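Local structure of conserved uncharacterized protein (predicted phosphoesterase COG0622) (Streptococcus pneumoniae, 3CK2) at residues S19-E24 against L160-E165; E24-Y29 against E52-V57; Y67-V72 against G85-I90. The protein is uncharacterised but is probably a metal-dependent phosphoesterase of the calcineurin-like superfamily, holding two manganese ions in its predicted active site. All coordinates share one frame; numbering follows the deposited sequence.

How the contacts relate
From the N terminus the chain passes through strand 7-12 into helix 19-29, which supplies one side of two contacts. Contact 2 closes first, when the chain returns from strand 35-38 and E52-V57 leads into edge strand 54-56 beneath the helix. Contact 3 follows in series: strand 70-75 and the loop after strand 78-83 close a short hairpin excursion at the rim of the second sheet. Contact 1 closes last, with the turn after strand 154-160 meeting the start of the helix, and its loop encloses the other two. Contacts 1 and 2 share E24, whereas contacts 2 and 3 touch through R55 and V72.

Contact 1 of 3, residues S19-E24 against L160-E165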
loop_
_atom_site.group_PDB
_atom_site.type_symbol
_atom_site.label_atom_id
_atom_site.label_comp_id
_atom_site.label_asym_id
_atom_site.label_seq_id
_atom_site.Cartn_x
_atom_site.Cartn_y
_atom_site.Cartn_z
ATOM N N SER A 19 -12.764 -7.678 -8.383
ATOM C CA SER A 19 -12.064 -8.829 -7.892
ATOM C C SER A 19 -11.081 -9.400 -8.923
ATOM O O SER A 19 -10.088 -9.993 -8.538
ATOM C CB SER A 19 -13.072 -9.901 -7.435
ATOM O OG SER A 19 -13.970 -10.204 -8.465
ATOM N N LEU A 20 -11.336 -9.197 -10.219
ATOM C CA LEU A 20 -10.421 -9.713 -11.247
ATOM C C LEU A 20 -9.085 -9.015 -11.118
ATOM O O LEU A 20 -8.042 -9.653 -11.287
ATOM C CB LEU A 20 -10.956 -9.543 -12.669
ATOM C CG LEU A 20 -11.963 -10.525 -13.295
ATOM C CD1 LEU A 20 -12.229 -10.101 -14.761
ATOM C CD2 LEU A 20 -11.563 -12.024 -13.263
ATOM N N ILE A 21 -9.092 -7.719 -10.793
ATOM C CA ILE A 21 -7.794 -7.010 -10.675
ATOM C C ILE A 21 -6.968 -7.461 -9.464
ATOM O O ILE A 21 -5.736 -7.541 -9.512
ATOM C CB ILE A 21 -7.895 -5.437 -10.784
ATOM C CG1 ILE A 21 -6.520 -4.875 -11.192
ATOM C CG2 ILE A 21 -8.410 -4.765 -9.522
ATOM C CD1 ILE A 21 -6.021 -5.302 -12.593
ATOM N N VAL A 22 -7.659 -7.754 -8.384
ATOM C CA VAL A 22 -7.035 -8.264 -7.167
ATOM C C VAL A 22 -6.411 -9.653 -7.404
ATOM O O VAL A 22 -5.277 -9.910 -6.987
ATOM C CB VAL A 22 -8.078 -8.268 -6.023
ATOM C CG1 VAL A 22 -7.572 -9.069 -4.809
ATOM C CG2 VAL A 22 -8.409 -6.832 -5.673
ATOM N N GLU A 23 -7.170 -10.529 -8.067
ATOM C CA GLU A 23 -6.704 -11.885 -8.466
ATOM C C GLU A 23 -5.486 -11.815 -9.406
ATOM O O GLU A 23 -4.537 -12.558 -9.259
ATOM C CB GLU A 23 -7.836 -12.664 -9.162
ATOM C CG GLU A 23 -7.481 -14.109 -9.547
ATOM C CD GLU A 23 -8.610 -14.871 -10.261
ATOM O OE1 GLU A 23 -9.531 -14.226 -10.813
ATOM O OE2 GLU A 23 -8.547 -16.126 -10.319
ATOM N N GLU A 24 -5.556 -10.917 -10.381
ATOM C CA GLU A 24 -4.495 -10.736 -11.358
ATOM C C GLU A 24 -3.190 -10.301 -10.701
ATOM O O GLU A 24 -2.131 -10.832 -11.025
ATOM C CB GLU A 24 -4.903 -9.718 -12.406
ATOM C CG GLU A 24 -3.843 -9.602 -13.458
ATOM C CD GLU A 24 -4.256 -8.786 -14.674
ATOM O OE1 GLU A 24 -5.444 -8.337 -14.738
ATOM O OE2 GLU A 24 -3.362 -8.619 -15.546
ATOM N N LEU A 160 2.556 1.718 -10.982
ATOM C CA LEU A 160 2.345 0.760 -12.070
ATOM C C LEU A 160 0.904 0.812 -12.499
ATOM O O LEU A 160 0.006 1.052 -11.695
ATOM C CB LEU A 160 2.700 -0.663 -11.635
ATOM C CG LEU A 160 4.156 -1.182 -11.714
ATOM C CD1 LEU A 160 5.173 -0.218 -11.229
ATOM C CD2 LEU A 160 4.229 -2.474 -10.917
ATOM N N THR A 161 0.695 0.609 -13.788
ATOM C CA THR A 161 -0.629 0.634 -14.342
ATOM C C THR A 161 -1.233 -0.750 -14.186
ATOM O O THR A 161 -0.578 -1.696 -13.717
ATOM C CB THR A 161 -0.639 1.060 -15.822
ATOM O OG1 THR A 161 -0.078 0.028 -16.627
ATOM C CG2 THR A 161 0.084 2.409 -16.043
ATOM N N ARG A 162 -2.503 -0.857 -14.577
ATOM C CA ARG A 162 -3.213 -2.140 -14.582
ATOM C C ARG A 162 -2.676 -3.130 -15.606
ATOM O O ARG A 162 -3.074 -4.323 -15.591
ATOM C CB ARG A 162 -4.723 -1.892 -14.779
ATOM C CG ARG A 162 -5.353 -1.382 -13.479
ATOM C CD ARG A 162 -6.812 -0.940 -13.631
ATOM N NE ARG A 162 -7.686 -2.039 -14.007
ATOM C CZ ARG A 162 -8.650 -2.549 -13.268
ATOM N NH1 ARG A 162 -8.944 -2.029 -12.109
ATOM N NH2 ARG A 162 -9.373 -3.557 -13.731
ATOM N N ASP A 163 -1.782 -2.658 -16.481
ATOM C CA ASP A 163 -1.017 -3.532 -17.362
ATOM C C ASP A 163 0.393 -3.783 -16.847
ATOM O O ASP A 163 1.190 -4.419 -17.524
ATOM C CB ASP A 163 -0.978 -2.956 -18.801
ATOM C CG ASP A 163 -2.335 -3.009 -19.490
ATOM O OD1 ASP A 163 -3.296 -3.646 -18.957
ATOM O OD2 ASP A 163 -2.441 -2.413 -20.565
ATOM N N HIS A 164 0.682 -3.279 -15.641
ATOM C CA HIS A 164 1.891 -3.614 -14.887
ATOM C C HIS A 164 3.121 -2.937 -15.479
ATOM O O HIS A 164 4.238 -3.473 -15.444
ATOM C CB HIS A 164 2.075 -5.138 -14.809
ATOM C CG HIS A 164 0.811 -5.883 -14.516
ATOM N ND1 HIS A 164 0.137 -5.755 -13.326
ATOM C CD2 HIS A 164 0.072 -6.732 -15.281
ATOM C CE1 HIS A 164 -0.953 -6.504 -13.361
ATOM N NE2 HIS A 164 -1.015 -7.107 -14.538
ATOM N N GLU A 165 2.907 -1.736 -16.015
ATOM C CA GLU A 165 3.986 -0.942 -16.611
ATOM C C GLU A 165 4.202 0.236 -15.703
ATOM O O GLU A 165 3.236 0.741 -15.141
ATOM C CB GLU A 165 3.578 -0.393 -17.969
ATOM C CG GLU A 165 2.996 -1.392 -18.925
ATOM C CD GLU A 165 4.010 -2.133 -19.736
ATOM O OE1 GLU A 165 5.186 -1.693 -19.837
ATOM O OE2 GLU A 165 3.603 -3.158 -20.332
#
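The guanidinium of R162 lies with one face against the side chain of I21, whose CG1 sits over its centre, 3.8 Å from CZ. Around that point CB, CG2 and CD1 of the isoleucine reach the same flat group, so a branched aliphatic surface covers the cation on this side. The arginine arrives there because its chain bends at chi3. Its polar rim is used elsewhere: NH2 makes a salt bridge to D18 and NH1 gives a hydrogen bond to the carbonyl of I133.

The second flat group is the ring of H164. One face carries the carbonyl O of R162, offset toward the rim, and the edge at NE2 meets E24. NE2 donates to OE2 of E24 over 3.0 Å in a nearly straight bond (168°). The oxygen lies close to the ring plane, yet the donor approaches it from well above the carboxylate plane, and ring and carboxylate stand 71° apart. On the helix, E24 reaches across with CG anti to its backbone N (chi1 -176°) and an extended chain. H164 closes a type I turn that starts at T161, where OG1 accepts from the amide of D163 in an ST turn.

The contact thus joins the first turns of helix 19-29 to the loop leaving strand 154-160. With ND1 of H164 bonded to the hydroxyl of Y145, both ring nitrogens have partners and the ring's rotation is fixed, while the nearby carboxylate would be expected to favour a protonated imidazole.

Contact 2 of 3, residues E24-Y29 against E52-V57; sequences EVRDRY and EGIRVV
OD1 of D27 is gripped by two nitrogens of R26, which sits beside the edge strand of a sheet in the calcineurin-like phosphoesterase fold and faces E52 and I54 across the contact. NH2 of R26 is 2.8 Å and NE 2.9 Å from that oxygen, a side-on grip in which both donors converge on one acceptor. The oxygen lies near the guanidinium plane, NH2 meeting it on the syn side of the carboxylate and NE on the anti side.

Bends at chi2 and chi3 turn the arginine back toward its neighbour on helix 19-29, while NH1 remains on the side of E52. There NH1 of R26 and OE1 of E52 are 3.8 Å apart, a long salt bridge: the oxygen lies well out of the guanidinium plane and no N-H points at it, so this link between NH1 and OE1 probably rests on charge attraction alone. The two side chains run alongside each other in the same direction, completing a network of R26, D27 and E52 at the surface.

Beneath these charges the contact becomes largely aliphatic. I54 points toward the helix, its side chain crossing that of R26 at about a right angle and packing inward on V36 and H38 of the adjacent strand 35-38 and on M12 of strand 7-12 beyond it. Its tip, CD1, rests 3.9 Å from CB of R26. In a separate close approach, CD of R26 lies 3.2 Å from the carbonyl O of E52.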
loop_
_atom_site.group_PDB
_atom_site.type_symbol
_atom_site.label_atom_id
_atom_site.label_comp_id
_atom_site.label_asym_id
_atom_site.label_seq_id
_atom_site.Cartn_x
_atom_site.Cartn_y
_atom_site.Cartn_z
ATOM N N GLU A 24 -5.556 -10.917 -10.381
ATOM C CA GLU A 24 -4.495 -10.736 -11.358
ATOM C C GLU A 24 -3.190 -10.301 -10.701
ATOM O O GLU A 24 -2.131 -10.832 -11.025
ATOM C CB GLU A 24 -4.903 -9.718 -12.406
ATOM C CG GLU A 24 -3.843 -9.602 -13.458
ATOM C CD GLU A 24 -4.256 -8.786 -14.674
ATOM O OE1 GLU A 24 -5.444 -8.337 -14.738
ATOM O OE2 GLU A 24 -3.362 -8.619 -15.546
ATOM N N VAL A 25 -3.277 -9.355 -9.779
ATOM C CA VAL A 25 -2.110 -8.856 -9.042
ATOM C C VAL A 25 -1.562 -9.897 -8.031
ATOM O O VAL A 25 -0.330 -10.069 -7.905
ATOM C CB VAL A 25 -2.439 -7.465 -8.345
ATOM C CG1 VAL A 25 -1.427 -7.104 -7.247
ATOM C CG2 VAL A 25 -2.578 -6.374 -9.403
ATOM N N ARG A 26 -2.469 -10.592 -7.336
ATOM C CA ARG A 26 -2.087 -11.722 -6.494
ATOM C C ARG A 26 -1.264 -12.731 -7.308
ATOM O O ARG A 26 -0.104 -13.038 -6.959
ATOM C CB ARG A 26 -3.299 -12.451 -5.865
ATOM C CG ARG A 26 -2.810 -13.615 -4.925
ATOM C CD ARG A 26 -3.691 -14.866 -4.782
ATOM N NE ARG A 26 -4.218 -15.379 -6.043
ATOM C CZ ARG A 26 -5.345 -16.084 -6.140
ATOM N NH1 ARG A 26 -6.023 -16.363 -5.051
ATOM N NH2 ARG A 26 -5.806 -16.526 -7.316
ATOM N N ASP A 27 -1.900 -13.242 -8.360
ATOM C CA ASP A 27 -1.341 -14.247 -9.229
ATOM C C ASP A 27 0.010 -13.844 -9.822
ATOM O O ASP A 27 0.908 -14.664 -9.972
ATOM C CB ASP A 27 -2.321 -14.543 -10.387
ATOM C CG ASP A 27 -3.505 -15.418 -9.967
ATOM O OD1 ASP A 27 -3.555 -15.850 -8.794
ATOM O OD2 ASP A 27 -4.376 -15.686 -10.824
ATOM N N ARG A 28 0.138 -12.589 -10.193
ATOM C CA ARG A 28 1.364 -12.124 -10.829
ATOM C C ARG A 28 2.543 -12.124 -9.860
ATOM O O ARG A 28 3.683 -12.456 -10.225
ATOM C CB ARG A 28 1.138 -10.713 -11.359
ATOM C CG ARG A 28 2.265 -10.195 -12.197
ATOM C CD ARG A 28 1.942 -8.823 -12.705
ATOM N NE ARG A 28 3.086 -8.286 -13.424
ATOM C CZ ARG A 28 3.398 -8.608 -14.679
ATOM N NH1 ARG A 28 2.626 -9.438 -15.393
ATOM N NH2 ARG A 28 4.480 -8.079 -15.229
ATOM N N TYR A 29 2.255 -11.781 -8.612
ATOM C CA TYR A 29 3.298 -11.409 -7.677
ATOM C C TYR A 29 3.471 -12.343 -6.470
ATOM O O TYR A 29 4.586 -12.422 -5.910
ATOM C CB TYR A 29 3.047 -9.979 -7.194
ATOM C CG TYR A 29 3.225 -8.918 -8.256
ATOM C CD1 TYR A 29 4.498 -8.599 -8.765
ATOM C CD2 TYR A 29 2.118 -8.180 -8.715
ATOM C CE1 TYR A 29 4.639 -7.579 -9.741
ATOM C CE2 TYR A 29 2.241 -7.162 -9.646
ATOM C CZ TYR A 29 3.497 -6.854 -10.169
ATOM O OH TYR A 29 3.581 -5.865 -11.123
ATOM N N GLU A 52 -5.190 -14.877 -0.274
ATOM C CA GLU A 52 -4.068 -15.767 0.046
ATOM C C GLU A 52 -2.801 -15.161 -0.531
ATOM O O GLU A 52 -2.728 -14.901 -1.733
ATOM C CB GLU A 52 -4.250 -17.181 -0.542
ATOM C CG GLU A 52 -5.448 -17.970 -0.044
ATOM C CD GLU A 52 -5.844 -19.079 -1.010
ATOM O OE1 GLU A 52 -5.652 -18.921 -2.235
ATOM O OE2 GLU A 52 -6.360 -20.104 -0.545
ATOM N N GLY A 53 -1.824 -14.929 0.344
ATOM C CA GLY A 53 -0.561 -14.275 0.006
ATOM C C GLY A 53 -0.543 -12.750 0.190
ATOM O O GLY A 53 0.530 -12.127 0.073
ATOM N N ILE A 54 -1.706 -12.153 0.507
ATOM C CA ILE A 54 -1.857 -10.698 0.562
ATOM C C ILE A 54 -2.125 -10.206 1.982
ATOM O O ILE A 54 -2.916 -10.814 2.686
ATOM C CB ILE A 54 -3.017 -10.196 -0.366
ATOM C CG1 ILE A 54 -2.767 -10.606 -1.825
ATOM C CG2 ILE A 54 -3.184 -8.670 -0.237
ATOM C CD1 ILE A 54 -3.913 -10.244 -2.741
ATOM N N ARG A 55 -1.481 -9.101 2.384
ATOM C CA ARG A 55 -1.788 -8.452 3.661
ATOM C C ARG A 55 -2.806 -7.353 3.458
ATOM O O ARG A 55 -2.507 -6.364 2.799
ATOM C CB ARG A 55 -0.534 -7.861 4.314
ATOM C CG ARG A 55 0.585 -8.847 4.536
ATOM C CD ARG A 55 0.282 -9.721 5.724
ATOM N NE ARG A 55 0.718 -9.132 6.989
ATOM C CZ ARG A 55 0.429 -9.627 8.189
ATOM N NH1 ARG A 55 -0.328 -10.705 8.316
ATOM N NH2 ARG A 55 0.894 -9.022 9.271
ATOM N N VAL A 56 -3.995 -7.506 4.041
ATOM C CA VAL A 56 -5.142 -6.589 3.751
ATOM C C VAL A 56 -5.750 -5.993 5.023
ATOM O O VAL A 56 -5.898 -6.654 6.049
ATOM C CB VAL A 56 -6.239 -7.297 2.836
ATOM C CG1 VAL A 56 -6.748 -8.596 3.463
ATOM C CG2 VAL A 56 -7.399 -6.342 2.442
ATOM N N VAL A 57 -6.068 -4.712 4.950
ATOM C CA VAL A 57 -6.689 -3.983 6.096
ATOM C C VAL A 57 -8.106 -3.489 5.713
ATOM O O VAL A 57 -8.505 -3.523 4.537
ATOM C CB VAL A 57 -5.783 -2.826 6.624
ATOM C CG1 VAL A 57 -4.577 -3.430 7.330
ATOM C CG2 VAL A 57 -5.397 -1.870 5.468
#

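Contact 3 of 3, residues Y67-V72 against G85-I90; sequences YPERLV and GHLFDI
This is a side-chain contact of van der Waals approaches at the edge of a sheet, with a water that bridges it by one sound and one weak bond; E69 and R70, where the chain enters a hairpin, meet L87 and F88 in the loop that follows strand 78-83. The outer end of the F88 ring, CZ, comes over one face of the R70 guanidinium, 3.3 Å above its plane and offset toward the rim, and lies within 3.6 Å of NH2 of R70. The two planes are inclined by 41°, so the groups meet at a slant rather than as a flat stack, and the side chains cross at about a right angle. An extended run from CG to NE carries the guanidinium across to F88. Its cation also meets the ring of W100 in a cation-pi interaction, and F88 itself packs on W100 from helix 95-103.

Strands 70-75 and 78-83 form an antiparallel hairpin at the border of the second sheet of the calcineurin-like fold, and the loop beyond it carries H84, a manganese ligand. The contact therefore links the entry of the hairpin to the segment just past a metal-binding residue; the side chain of L87 is about 10 Å from a bound manganese ion.

Next to the R70 pair, L87 sends CD1 across the chain of E69 at about a right angle. That methyl touches the length of the glutamate from CB to the carboxylate, closest at CD of E69, 3.3 Å from CD1 of L87. The water sits at the edge of the R70 guanidinium, in its plane, accepting from NH2 at 2.9 Å and giving a weak bond to the carbonyl O of L87.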
loop_
_atom_site.group_PDB
_atom_site.type_symbol
_atom_site.label_atom_id
_atom_site.label_comp_id
_atom_site.label_asym_id
_atom_site.label_seq_id
_atom_site.Cartn_x
_atom_site.Cartn_y
_atom_site.Cartn_z
ATOM N N TYR A 67 -11.742 -7.894 8.719
ATOM C CA TYR A 67 -10.538 -7.210 8.301
ATOM C C TYR A 67 -9.978 -6.474 9.505
ATOM O O TYR A 67 -10.744 -5.843 10.246
ATOM C CB TYR A 67 -10.797 -6.209 7.167
ATOM C CG TYR A 67 -11.105 -6.801 5.813
ATOM C CD1 TYR A 67 -10.149 -7.507 5.101
ATOM C CD2 TYR A 67 -12.353 -6.572 5.202
ATOM C CE1 TYR A 67 -10.435 -8.029 3.823
ATOM C CE2 TYR A 67 -12.651 -7.065 3.941
ATOM C CZ TYR A 67 -11.687 -7.798 3.245
ATOM O OH TYR A 67 -11.991 -8.263 1.996
ATOM N N PRO A 68 -8.637 -6.507 9.686
ATOM C CA PRO A 68 -8.073 -5.675 10.751
ATOM C C PRO A 68 -8.017 -4.194 10.342
ATOM O O PRO A 68 -7.816 -3.864 9.172
ATOM C CB PRO A 68 -6.656 -6.256 10.932
ATOM C CG PRO A 68 -6.287 -6.685 9.558
ATOM C CD PRO A 68 -7.588 -7.236 8.954
ATOM N N GLU A 69 -8.191 -3.314 11.318
ATOM C CA GLU A 69 -7.978 -1.881 11.122
ATOM C C GLU A 69 -6.531 -1.487 10.827
ATOM O O GLU A 69 -6.283 -0.606 10.018
ATOM C CB GLU A 69 -8.426 -1.118 12.342
ATOM C CG GLU A 69 -9.938 -1.070 12.438
ATOM C CD GLU A 69 -10.442 -0.405 13.716
ATOM O OE1 GLU A 69 -9.638 0.131 14.529
ATOM O OE2 GLU A 69 -11.663 -0.416 13.878
ATOM N N ARG A 70 -5.601 -2.134 11.512
ATOM C CA ARG A 70 -4.174 -1.913 11.340
ATOM C C ARG A 70 -3.513 -3.248 11.219
ATOM O O ARG A 70 -3.962 -4.237 11.784
ATOM C CB ARG A 70 -3.568 -1.214 12.561
ATOM C CG ARG A 70 -4.296 0.024 13.056
ATOM C CD ARG A 70 -3.707 0.510 14.382
ATOM N NE ARG A 70 -4.439 1.678 14.869
ATOM C CZ ARG A 70 -4.072 2.463 15.900
ATOM N NH1 ARG A 70 -2.950 2.253 16.593
ATOM N NH2 ARG A 70 -4.836 3.497 16.243
ATOM N N LEU A 71 -2.399 -3.268 10.516
ATOM C CA LEU A 71 -1.597 -4.493 10.385
ATOM C C LEU A 71 -0.132 -4.095 10.398
ATOM O O LEU A 71 0.280 -3.149 9.696
ATOM C CB LEU A 71 -1.974 -5.230 9.098
ATOM C CG LEU A 71 -1.877 -6.736 8.950
ATOM C CD1 LEU A 71 -2.508 -7.496 10.123
ATOM C CD2 LEU A 71 -2.515 -7.128 7.563
ATOM N N VAL A 72 0.633 -4.802 11.233
ATOM C CA VAL A 72 2.091 -4.687 11.287
ATOM C C VAL A 72 2.706 -5.914 10.622
ATOM O O VAL A 72 2.400 -7.041 10.979
ATOM C CB VAL A 72 2.602 -4.559 12.780
ATOM C CG1 VAL A 72 4.122 -4.500 12.830
ATOM C CG2 VAL A 72 1.989 -3.324 13.444
ATOM N N GLY A 85 -6.795 4.585 6.561
ATOM C CA GLY A 85 -6.507 6.026 6.785
ATOM C C GLY A 85 -7.659 6.806 7.386
ATOM O O GLY A 85 -7.442 7.789 8.048
ATOM N N HIS A 86 -8.879 6.325 7.179
ATOM C CA HIS A 86 -10.084 6.982 7.666
ATOM C C HIS A 86 -10.160 7.104 9.182
ATOM O O HIS A 86 -10.741 8.079 9.715
ATOM C CB HIS A 86 -11.350 6.270 7.118
ATOM C CG HIS A 86 -11.530 4.859 7.585
ATOM N ND1 HIS A 86 -10.652 3.856 7.251
ATOM C CD2 HIS A 86 -12.528 4.263 8.286
ATOM C CE1 HIS A 86 -11.071 2.713 7.772
ATOM N NE2 HIS A 86 -12.216 2.927 8.389
ATOM N N LEU A 87 -9.571 6.130 9.873
ATOM C CA LEU A 87 -9.579 6.129 11.306
ATOM C C LEU A 87 -8.522 7.072 11.849
ATOM O O LEU A 87 -8.498 7.281 13.055
ATOM C CB LEU A 87 -9.374 4.709 11.887
ATOM C CG LEU A 87 -10.414 3.664 11.470
ATOM C CD1 LEU A 87 -9.961 2.260 11.871
ATOM C CD2 LEU A 87 -11.799 4.019 12.042
ATOM N N PHE A 88 -7.666 7.631 10.973
ATOM C CA PHE A 88 -6.651 8.629 11.362
ATOM C C PHE A 88 -7.011 10.046 10.854
ATOM O O PHE A 88 -6.251 10.984 11.009
ATOM C CB PHE A 88 -5.248 8.195 10.875
ATOM C CG PHE A 88 -4.708 7.001 11.619
ATOM C CD1 PHE A 88 -3.918 7.165 12.744
ATOM C CD2 PHE A 88 -5.060 5.703 11.242
ATOM C CE1 PHE A 88 -3.442 6.061 13.456
ATOM C CE2 PHE A 88 -4.598 4.613 11.957
ATOM C CZ PHE A 88 -3.784 4.798 13.066
ATOM N N ASP A 89 -8.191 10.174 10.252
ATOM C CA ASP A 89 -8.672 11.451 9.737
ATOM C C ASP A 89 -7.650 12.081 8.808
ATOM O O ASP A 89 -7.354 13.275 8.917
ATOM C CB ASP A 89 -9.010 12.424 10.878
ATOM C CG ASP A 89 -10.083 11.893 11.825
ATOM O OD1 ASP A 89 -11.112 11.388 11.345
ATOM O OD2 ASP A 89 -9.897 12.002 13.062
ATOM N N ILE A 90 -7.126 11.274 7.894
ATOM C CA ILE A 90 -6.068 11.743 6.988
ATOM C C ILE A 90 -6.542 12.812 5.985
ATOM O O ILE A 90 -5.722 13.529 5.447
ATOM C CB ILE A 90 -5.272 10.597 6.282
ATOM C CG1 ILE A 90 -6.159 9.725 5.377
ATOM C CG2 ILE A 90 -4.571 9.770 7.313
ATOM C CD1 ILE A 90 -5.359 8.710 4.603
HETATM O O HOH W 1 -7.112 4.945 15.210
#